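Local atomic coordinates of disulfide isomerase DsbG N-terminal domain-containing protein (Helicobacter pylori, PDB entry 3TDG), a protein that probably acts as a dimeric thioredoxin-fold oxidoreductase of the DsbG type, with reductase activity toward disulfide bonds. Residues V36-I39 and E40-N44; L103-E106 and T107-V111; D236-T239 and K240-T244. One frame throughout, in Å; residues are numbered along the deposited sequence.

How the interactions relate
Three single-helix contacts sample the two halves of an elongated chain. Interaction 1 lies in the C-terminal part of helix 33-43, interaction 2 in the first half of the long helix 98-129, and interaction 3 occupies helix 235-249; they follow one another in that order. Interactions 1 and 2 both lie in the DsbG-type N-terminal region, around the antiparallel strands 48-54, 62-67, 74-79 and 85-88, with centres about 24 Å apart and nearest atoms about 14 Å apart. Interaction 3 is about 47 Å and 45 Å from them, centre to centre, across the chain's centre, beside helix 188-206. This spread is consistent with a DsbG-like layout of N-terminal dimerisation domain, linker helix and thioredoxin-like domain.

Interaction 1. Residues V36-I39 and E40-N44; sequences VSVI and EKQTN
Thr43 reaches back over one turn of helix 33-43 to the carbonyl of Ile39, and its hydroxyl donates to Ile39 O, with OG1 2.9 Å from that oxygen. The donor stands 53° out of the carbonyl plane, so it meets the oxygen from above rather than on a lone pair. A chi1 of 67° sets OG1 between the backbone N and the carbonyl carbon, which turns the hydroxyl toward the preceding turn. Lys45 N also bonds OG1, tying the hydroxyl to the chain leaving the helix. The two side chains cross obliquely, with OG1 3.5 Å from Ile39 CG2. Ile39 O also takes weak, strongly bent bonds from the N atoms of Gln42 and Thr43, as the helix runs out toward Asn44, whose phi is positive.

Val38 and Gln42, by contrast, lie side by side and point the same way. Gln42 CG rests 3.3 Å from Val38 O, while the amide NE2 passes 3.6 Å from Val38 CG1. The bond from Gln42 NE2 to Val38 O is weak; the stronger partner of NE2 is Ser95 O of the second subunit. Along another side of the helix, Lys41 CG lies 3.1 Å from Ser37 O.

Val38 and Ile39 pack on Ile86 of strand 85-88, while Phe94 of the second subunit covers Ile39 and Thr43, placing this helix end between its own sheet and the partner chain.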
ATOM      1  N   VAL A  36      -7.111  18.590 -24.714  1.00 43.27           N
ATOM      2  CA  VAL A  36      -8.056  17.497 -24.706  1.00 42.91           C
ATOM      3  C   VAL A  36      -7.714  16.504 -25.786  1.00 42.33           C
ATOM      4  O   VAL A  36      -7.781  15.335 -25.600  1.00 41.58           O
ATOM      5  CB  VAL A  36      -9.490  17.985 -24.918  1.00 43.06           C
ATOM      6  CG1 VAL A  36     -10.399  16.847 -25.072  1.00 43.90           C
ATOM      7  CG2 VAL A  36      -9.938  18.792 -23.769  1.00 42.82           C
ATOM      8  N   SER A  37      -7.332  17.001 -26.930  1.00 41.90           N
ATOM      9  CA  SER A  37      -7.066  16.143 -28.038  1.00 42.23           C
ATOM     10  C   SER A  37      -5.726  15.444 -27.900  1.00 41.49           C
ATOM     11  O   SER A  37      -5.587  14.308 -28.255  1.00 41.10           O
ATOM     12  CB  SER A  37      -7.194  16.939 -29.322  1.00 42.52           C
ATOM     13  OG  SER A  37      -6.152  16.670 -30.193  1.00 46.09           O
ATOM     14  N   VAL A  38      -4.760  16.123 -27.328  1.00 40.44           N
ATOM     15  CA  VAL A  38      -3.492  15.503 -27.089  1.00 39.78           C
ATOM     16  C   VAL A  38      -3.644  14.346 -26.111  1.00 39.29           C
ATOM     17  O   VAL A  38      -3.072  13.313 -26.293  1.00 38.92           O
ATOM     18  CB  VAL A  38      -2.469  16.498 -26.597  1.00 39.90           C
ATOM     19  CG1 VAL A  38      -1.236  15.813 -26.242  1.00 39.35           C
ATOM     20  CG2 VAL A  38      -2.201  17.518 -27.629  1.00 39.79           C
ATOM     21  N   ILE A  39      -4.448  14.522 -25.092  1.00 38.23           N
ATOM     22  CA  ILE A  39      -4.646  13.472 -24.142  1.00 38.55           C
ATOM     23  C   ILE A  39      -5.443  12.341 -24.748  1.00 38.33           C
ATOM     24  O   ILE A  39      -5.109  11.207 -24.578  1.00 37.46           O
ATOM     25  CB  ILE A  39      -5.312  13.968 -22.874  1.00 38.26           C
ATOM     26  CG1 ILE A  39      -4.313  14.732 -22.038  1.00 38.87           C
ATOM     27  CG2 ILE A  39      -5.796  12.834 -22.053  1.00 39.05           C
ATOM     28  CD1 ILE A  39      -4.929  15.625 -21.050  1.00 40.43           C
ATOM     29  N   GLU A  40      -6.498  12.667 -25.463  1.00 38.21           N
ATOM     30  CA  GLU A  40      -7.307  11.646 -26.073  1.00 39.23           C
ATOM     31  C   GLU A  40      -6.534  10.678 -26.952  1.00 38.96           C
ATOM     32  O   GLU A  40      -6.722   9.517 -26.846  1.00 39.49           O
ATOM     33  CB  GLU A  40      -8.456  12.246 -26.836  1.00 38.94           C
ATOM     34  CG  GLU A  40      -9.547  11.273 -26.988  1.00 42.01           C
ATOM     35  CD  GLU A  40     -10.731  11.795 -27.717  1.00 43.87           C
ATOM     36  OE1 GLU A  40     -10.617  12.775 -28.439  1.00 45.41           O
ATOM     37  OE2 GLU A  40     -11.777  11.201 -27.562  1.00 46.48           O
ATOM     38  N   LYS A  41      -5.659  11.180 -27.799  1.00 38.84           N
ATOM     39  CA  LYS A  41      -4.919  10.333 -28.747  1.00 39.82           C
ATOM     40  C   LYS A  41      -4.050   9.293 -28.055  1.00 39.27           C
ATOM     41  O   LYS A  41      -3.912   8.171 -28.553  1.00 38.69           O
ATOM     42  CB  LYS A  41      -3.979  11.152 -29.638  1.00 39.91           C
ATOM     43  CG  LYS A  41      -4.600  12.300 -30.360  1.00 44.23           C
ATOM     44  CD  LYS A  41      -3.478  13.196 -30.954  1.00 50.17           C
ATOM     45  CE  LYS A  41      -3.400  13.072 -32.472  1.00 53.21           C
ATOM     46  NZ  LYS A  41      -4.716  13.464 -33.095  1.00 54.13           N
ATOM     47  N   GLN A  42      -3.426   9.676 -26.941  1.00 38.56           N
ATOM     48  CA  GLN A  42      -2.514   8.758 -26.270  1.00 39.06           C
ATOM     49  C   GLN A  42      -3.067   8.092 -25.000  1.00 38.15           C
ATOM     50  O   GLN A  42      -2.356   7.364 -24.331  1.00 38.73           O
ATOM     51  CB  GLN A  42      -1.113   9.382 -26.084  1.00 39.85           C
ATOM     52  CG  GLN A  42      -1.101  10.759 -25.464  1.00 42.97           C
ATOM     53  CD  GLN A  42       0.222  11.500 -25.692  1.00 46.17           C
ATOM     54  OE1 GLN A  42       1.246  11.154 -25.113  1.00 48.78           O
ATOM     55  NE2 GLN A  42       0.189  12.528 -26.526  1.00 47.24           N
ATOM     56  N   THR A  43      -4.343   8.300 -24.685  1.00 37.97           N
ATOM     57  CA  THR A  43      -4.960   7.553 -23.581  1.00 38.02           C
ATOM     58  C   THR A  43      -6.307   6.966 -23.952  1.00 38.44           C
ATOM     59  O   THR A  43      -6.828   6.114 -23.242  1.00 38.27           O
ATOM     60  CB  THR A  43      -5.209   8.442 -22.338  1.00 37.52           C
ATOM     61  OG1 THR A  43      -6.218   9.412 -22.648  1.00 38.07           O
ATOM     62  CG2 THR A  43      -3.948   9.124 -21.908  1.00 35.29           C
ATOM     63  N   ASN A  44      -6.868   7.442 -25.057  1.00 39.12           N
ATOM     64  CA  ASN A  44      -8.268   7.229 -25.392  1.00 40.06           C
ATOM     65  C   ASN A  44      -9.244   7.645 -24.276  1.00 41.03           C
ATOM     66  O   ASN A  44     -10.306   7.047 -24.109  1.00 40.12           O
ATOM     67  CB  ASN A  44      -8.551   5.794 -25.863  1.00 39.89           C
ATOM     68  CG  ASN A  44      -9.900   5.686 -26.548  1.00 40.28           C
ATOM     69  OD1 ASN A  44     -10.259   6.548 -27.344  1.00 41.71           O
ATOM     70  ND2 ASN A  44     -10.668   4.671 -26.204  1.00 40.33           N
TER

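Interaction 2. Residues L103-E106 and T107-V111; sequences LVAE and TNQKV
Thr107 lies alongside Leu103, one turn earlier in helix 98-129, the two side chains pointing the same way. Its CB already sits 3.3 Å from Leu103 O. From there OG1, placed anti to the carbonyl carbon and beside the backbone N by a chi1 of -61°, folds back to bond Leu103 O at 2.8 Å. That hydroxyl stands above the carbonyl plane, 40° out of it, whereas the backbone Thr107 N donates to the same oxygen at 2.9 Å. Leu103 CD1 flanks the same hydroxyl, 3.9 Å from OG1. The other branch, CG2, is anti to the backbone N and makes no contact with Leu103-Glu106.

Val104 and Asn108 form a second parallel pair. Asn108 CG lies 3.3 Å from Val104 O, and ND2 passes 3.7 Å from Val104 CG1 on its way to a weak hydrogen bond with Ser90 O. On the outer side, Gln109 folds back over the previous turn, its OE1 3.2 Å from Ala105 O, a pair of acceptors that do not bond. Lys110 leads away from this turn to a salt bridge with Glu51.

Chemically, the buried hydroxyl of Thr107 is satisfied by its own helix, so the side chain packs on Met63, Val65 and Pro76 of strands 62-67 and 74-79 with its hydroxyl already bonded. Two donors from one residue grip Leu103 O, which should restrict rotation of the threonine side chain. Asn108 is less well matched: its OD1 is buried with no partner in the model, a probable energetic cost.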
ATOM      1  N   LEU A 103      -1.232  28.205  -4.435  1.00 46.23           N
ATOM      2  CA  LEU A 103      -2.249  27.794  -5.409  1.00 45.78           C
ATOM      3  C   LEU A 103      -2.244  26.274  -5.607  1.00 44.84           C
ATOM      4  O   LEU A 103      -3.291  25.633  -5.515  1.00 45.12           O
ATOM      5  CB  LEU A 103      -2.040  28.483  -6.753  1.00 45.43           C
ATOM      6  CG  LEU A 103      -2.978  28.003  -7.886  1.00 46.84           C
ATOM      7  CD1 LEU A 103      -4.437  28.320  -7.595  1.00 44.98           C
ATOM      8  CD2 LEU A 103      -2.553  28.633  -9.205  1.00 47.60           C
ATOM      9  N   VAL A 104      -1.057  25.724  -5.856  1.00 43.66           N
ATOM     10  CA  VAL A 104      -0.859  24.298  -6.062  1.00 43.18           C
ATOM     11  C   VAL A 104      -1.267  23.495  -4.815  1.00 43.06           C
ATOM     12  O   VAL A 104      -1.950  22.480  -4.937  1.00 42.56           O
ATOM     13  CB  VAL A 104       0.604  23.992  -6.528  1.00 43.32           C
ATOM     14  CG1 VAL A 104       0.922  22.482  -6.518  1.00 42.64           C
ATOM     15  CG2 VAL A 104       0.842  24.573  -7.929  1.00 43.29           C
ATOM     16  N   ALA A 105      -0.879  23.976  -3.630  1.00 42.41           N
ATOM     17  CA  ALA A 105      -1.237  23.329  -2.378  1.00 41.95           C
ATOM     18  C   ALA A 105      -2.744  23.257  -2.180  1.00 41.75           C
ATOM     19  O   ALA A 105      -3.272  22.189  -1.841  1.00 41.07           O
ATOM     20  CB  ALA A 105      -0.561  24.024  -1.174  1.00 42.40           C
ATOM     21  N   GLU A 106      -3.420  24.387  -2.377  1.00 41.54           N
ATOM     22  CA  GLU A 106      -4.882  24.466  -2.298  1.00 42.37           C
ATOM     23  C   GLU A 106      -5.553  23.535  -3.316  1.00 41.64           C
ATOM     24  O   GLU A 106      -6.551  22.879  -3.016  1.00 40.43           O
ATOM     25  CB  GLU A 106      -5.361  25.900  -2.573  1.00 42.70           C
ATOM     26  CG  GLU A 106      -5.124  26.884  -1.423  1.00 47.05           C
ATOM     27  CD  GLU A 106      -5.146  28.356  -1.845  1.00 52.93           C
ATOM     28  OE1 GLU A 106      -5.069  29.225  -0.937  1.00 55.93           O
ATOM     29  OE2 GLU A 106      -5.221  28.653  -3.064  1.00 56.12           O
ATOM     30  N   THR A 107      -5.004  23.531  -4.529  1.00 41.47           N
ATOM     31  CA  THR A 107      -5.535  22.731  -5.615  1.00 41.48           C
ATOM     32  C   THR A 107      -5.368  21.249  -5.295  1.00 41.39           C
ATOM     33  O   THR A 107      -6.363  20.534  -5.262  1.00 41.27           O
ATOM     34  CB  THR A 107      -4.893  23.122  -6.931  1.00 41.54           C
ATOM     35  OG1 THR A 107      -5.191  24.509  -7.174  1.00 41.84           O
ATOM     36  CG2 THR A 107      -5.435  22.275  -8.074  1.00 41.56           C
ATOM     37  N   ASN A 108      -4.138  20.810  -5.023  1.00 40.90           N
ATOM     38  CA  ASN A 108      -3.894  19.433  -4.609  1.00 41.72           C
ATOM     39  C   ASN A 108      -4.836  18.977  -3.487  1.00 41.74           C
ATOM     40  O   ASN A 108      -5.470  17.939  -3.603  1.00 41.58           O
ATOM     41  CB  ASN A 108      -2.422  19.202  -4.233  1.00 41.53           C
ATOM     42  CG  ASN A 108      -1.499  19.214  -5.455  1.00 43.17           C
ATOM     43  OD1 ASN A 108      -1.963  19.242  -6.598  1.00 45.64           O
ATOM     44  ND2 ASN A 108      -0.191  19.212  -5.218  1.00 42.93           N
ATOM     45  N   GLN A 109      -4.950  19.770  -2.424  1.00 41.19           N
ATOM     46  CA  GLN A 109      -5.791  19.405  -1.292  1.00 41.68           C
ATOM     47  C   GLN A 109      -7.284  19.332  -1.648  1.00 41.42           C
ATOM     48  O   GLN A 109      -7.980  18.437  -1.183  1.00 41.21           O
ATOM     49  CB  GLN A 109      -5.547  20.365  -0.128  1.00 41.93           C
ATOM     50  CG  GLN A 109      -4.187  20.096   0.545  1.00 43.75           C
ATOM     51  CD  GLN A 109      -3.713  21.240   1.423  1.00 45.42           C
ATOM     52  OE1 GLN A 109      -2.620  21.779   1.227  1.00 48.42           O
ATOM     53  NE2 GLN A 109      -4.536  21.628   2.381  1.00 44.50           N
ATOM     54  N   LYS A 110      -7.757  20.268  -2.463  1.00 41.27           N
ATOM     55  CA  LYS A 110      -9.150  20.274  -2.924  1.00 42.44           C
ATOM     56  C   LYS A 110      -9.480  19.002  -3.750  1.00 42.09           C
ATOM     57  O   LYS A 110     -10.439  18.303  -3.442  1.00 41.81           O
ATOM     58  CB  LYS A 110      -9.435  21.550  -3.727  1.00 42.30           C
ATOM     59  CG  LYS A 110     -10.830  21.621  -4.325  1.00 45.06           C
ATOM     60  CD  LYS A 110     -11.072  22.953  -5.033  1.00 47.57           C
ATOM     61  CE  LYS A 110     -10.233  23.065  -6.307  1.00 48.44           C
ATOM     62  NZ  LYS A 110     -10.641  24.293  -7.025  1.00 49.99           N
ATOM     63  N   VAL A 111      -8.662  18.694  -4.760  1.00 41.88           N
ATOM     64  CA  VAL A 111      -8.871  17.483  -5.578  1.00 41.89           C
ATOM     65  C   VAL A 111      -8.725  16.179  -4.768  1.00 42.80           C
ATOM     66  O   VAL A 111      -9.467  15.229  -4.991  1.00 42.38           O
ATOM     67  CB  VAL A 111      -7.985  17.427  -6.876  1.00 41.69           C
ATOM     68  CG1 VAL A 111      -8.066  18.729  -7.677  1.00 40.14           C
ATOM     69  CG2 VAL A 111      -6.561  17.085  -6.566  1.00 40.13           C
TER

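Interaction 3. Residues D236-T239 and K240-T244; sequences DLRT and KVENT
Arg238 and Glu242, one turn apart on helix 235-249, are joined by a salt bridge in which NH1 donates to Glu242 OE1 at 3.0 Å with an N-H...O angle of 154°. The carboxylate comes to the edge of the guanidinium, its OE1 only 15° out of that plane, yet the planes themselves lie 52° apart and OE1 is met from above the carboxylate plane. This is therefore a single-bond pairing rather than a flat two-pronged one. Bends at chi2 and chi3 fold the arginine so that CD, too, approaches OE1, at 3.4 Å. The remaining guanidinium nitrogens are engaged as well, NE by Glu233 and NH2 by Glu235, so three acidic residues surround the charge and probably stabilise it.

Farther along, Thr244 OG1 bonds Lys240 O at 2.7 Å, while Thr244 N reaches that oxygen from the opposite face of its plane. Thr239 OG1 bonds Glu235 O one turn earlier. Thr239 and Asn243 run side by side, CG2 being 4.0 Å from ND2. Lys240 stretches out in an extended chain to a salt bridge with Asp134.

Packing takes over on the inner side. Val241 CG2 lies 3.3 Å from Leu237 O, and the valine rests on Ala194 and Gln198 of helix 188-206, which Leu237 also touches at Glu199. An i to i+4 Arg-Glu pair on an amphipathic helix is the motif here, in the part of the chain with the thioredoxin-like fold.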
ATOM      1  N   ASP A 236     -29.130 -23.286   5.086  1.00 62.18           N
ATOM      2  CA  ASP A 236     -28.701 -22.707   3.815  1.00 60.85           C
ATOM      3  C   ASP A 236     -28.733 -21.174   3.862  1.00 59.33           C
ATOM      4  O   ASP A 236     -27.757 -20.509   3.497  1.00 58.76           O
ATOM      5  CB  ASP A 236     -29.610 -23.209   2.684  1.00 61.27           C
ATOM      6  CG  ASP A 236     -31.113 -23.128   3.038  1.00 63.26           C
ATOM      7  OD1 ASP A 236     -31.490 -23.290   4.229  1.00 65.05           O
ATOM      8  OD2 ASP A 236     -31.933 -22.904   2.116  1.00 64.67           O
ATOM      9  N   LEU A 237     -29.849 -20.625   4.336  1.00 57.07           N
ATOM     10  CA  LEU A 237     -30.022 -19.185   4.356  1.00 55.31           C
ATOM     11  C   LEU A 237     -29.109 -18.510   5.375  1.00 54.51           C
ATOM     12  O   LEU A 237     -28.642 -17.400   5.125  1.00 53.85           O
ATOM     13  CB  LEU A 237     -31.487 -18.804   4.565  1.00 54.68           C
ATOM     14  CG  LEU A 237     -32.414 -19.185   3.405  1.00 54.75           C
ATOM     15  CD1 LEU A 237     -33.833 -18.857   3.744  1.00 53.11           C
ATOM     16  CD2 LEU A 237     -32.031 -18.516   2.086  1.00 55.08           C
ATOM     17  N   ARG A 238     -28.828 -19.181   6.495  1.00 53.67           N
ATOM     18  CA  ARG A 238     -27.935 -18.603   7.499  1.00 53.60           C
ATOM     19  C   ARG A 238     -26.539 -18.402   6.924  1.00 52.71           C
ATOM     20  O   ARG A 238     -25.933 -17.362   7.149  1.00 52.79           O
ATOM     21  CB  ARG A 238     -27.871 -19.407   8.802  1.00 54.09           C
ATOM     22  CG  ARG A 238     -27.527 -18.521  10.029  1.00 57.31           C
ATOM     23  CD  ARG A 238     -26.521 -19.138  11.027  1.00 62.09           C
ATOM     24  NE  ARG A 238     -26.575 -20.603  11.058  1.00 66.54           N
ATOM     25  CZ  ARG A 238     -25.579 -21.407  10.681  1.00 68.16           C
ATOM     26  NH1 ARG A 238     -24.424 -20.893  10.261  1.00 69.12           N
ATOM     27  NH2 ARG A 238     -25.733 -22.728  10.731  1.00 68.22           N
ATOM     28  N   THR A 239     -26.051 -19.379   6.161  1.00 51.49           N
ATOM     29  CA  THR A 239     -24.762 -19.266   5.470  1.00 50.20           C
ATOM     30  C   THR A 239     -24.748 -18.125   4.437  1.00 48.88           C
ATOM     31  O   THR A 239     -23.772 -17.382   4.346  1.00 48.70           O
ATOM     32  CB  THR A 239     -24.377 -20.597   4.787  1.00 50.45           C
ATOM     33  OG1 THR A 239     -24.482 -21.658   5.742  1.00 52.61           O
ATOM     34  CG2 THR A 239     -22.944 -20.550   4.243  1.00 50.19           C
ATOM     35  N   LYS A 240     -25.827 -18.003   3.666  1.00 47.14           N
ATOM     36  CA  LYS A 240     -25.992 -16.903   2.720  1.00 46.02           C
ATOM     37  C   LYS A 240     -25.969 -15.542   3.447  1.00 44.98           C
ATOM     38  O   LYS A 240     -25.293 -14.596   3.008  1.00 43.52           O
ATOM     39  CB  LYS A 240     -27.294 -17.063   1.935  1.00 46.00           C
ATOM     40  CG  LYS A 240     -27.403 -16.094   0.793  1.00 46.61           C
ATOM     41  CD  LYS A 240     -28.783 -16.070   0.187  1.00 48.82           C
ATOM     42  CE  LYS A 240     -28.675 -15.617  -1.265  1.00 49.56           C
ATOM     43  NZ  LYS A 240     -29.989 -15.323  -1.889  1.00 52.25           N
ATOM     44  N   VAL A 241     -26.702 -15.462   4.560  1.00 43.96           N
ATOM     45  CA  VAL A 241     -26.655 -14.290   5.446  1.00 42.56           C
ATOM     46  C   VAL A 241     -25.227 -14.005   5.921  1.00 42.93           C
ATOM     47  O   VAL A 241     -24.765 -12.856   5.838  1.00 41.65           O
ATOM     48  CB  VAL A 241     -27.624 -14.431   6.657  1.00 42.71           C
ATOM     49  CG1 VAL A 241     -27.314 -13.401   7.744  1.00 39.67           C
ATOM     50  CG2 VAL A 241     -29.079 -14.306   6.185  1.00 41.26           C
ATOM     51  N   GLU A 242     -24.543 -15.035   6.427  1.00 43.23           N
ATOM     52  CA  GLU A 242     -23.186 -14.871   6.954  1.00 45.25           C
ATOM     53  C   GLU A 242     -22.214 -14.374   5.886  1.00 44.78           C
ATOM     54  O   GLU A 242     -21.426 -13.484   6.161  1.00 45.28           O
ATOM     55  CB  GLU A 242     -22.658 -16.156   7.629  1.00 45.77           C
ATOM     56  CG  GLU A 242     -23.345 -16.475   8.972  1.00 50.26           C
ATOM     57  CD  GLU A 242     -22.971 -17.848   9.555  1.00 54.26           C
ATOM     58  OE1 GLU A 242     -23.319 -18.099  10.727  1.00 56.89           O
ATOM     59  OE2 GLU A 242     -22.341 -18.672   8.855  1.00 55.85           O
ATOM     60  N   ASN A 243     -22.295 -14.934   4.677  1.00 44.90           N
ATOM     61  CA  ASN A 243     -21.437 -14.530   3.548  1.00 44.77           C
ATOM     62  C   ASN A 243     -21.752 -13.140   3.017  1.00 43.72           C
ATOM     63  O   ASN A 243     -20.843 -12.348   2.755  1.00 43.18           O
ATOM     64  CB  ASN A 243     -21.521 -15.545   2.386  1.00 45.28           C
ATOM     65  CG  ASN A 243     -20.973 -16.933   2.760  1.00 48.61           C
ATOM     66  OD1 ASN A 243     -20.399 -17.136   3.837  1.00 51.87           O
ATOM     67  ND2 ASN A 243     -21.167 -17.899   1.866  1.00 51.53           N
ATOM     68  N   THR A 244     -23.042 -12.845   2.850  1.00 42.33           N
ATOM     69  CA  THR A 244     -23.455 -11.534   2.375  1.00 41.54           C
ATOM     70  C   THR A 244     -23.008 -10.427   3.358  1.00 41.03           C
ATOM     71  O   THR A 244     -22.473  -9.389   2.942  1.00 40.07           O
ATOM     72  CB  THR A 244     -24.973 -11.479   2.127  1.00 41.45           C
ATOM     73  OG1 THR A 244     -25.352 -12.560   1.270  1.00 41.06           O
ATOM     74  CG2 THR A 244     -25.384 -10.169   1.459  1.00 41.67           C
TER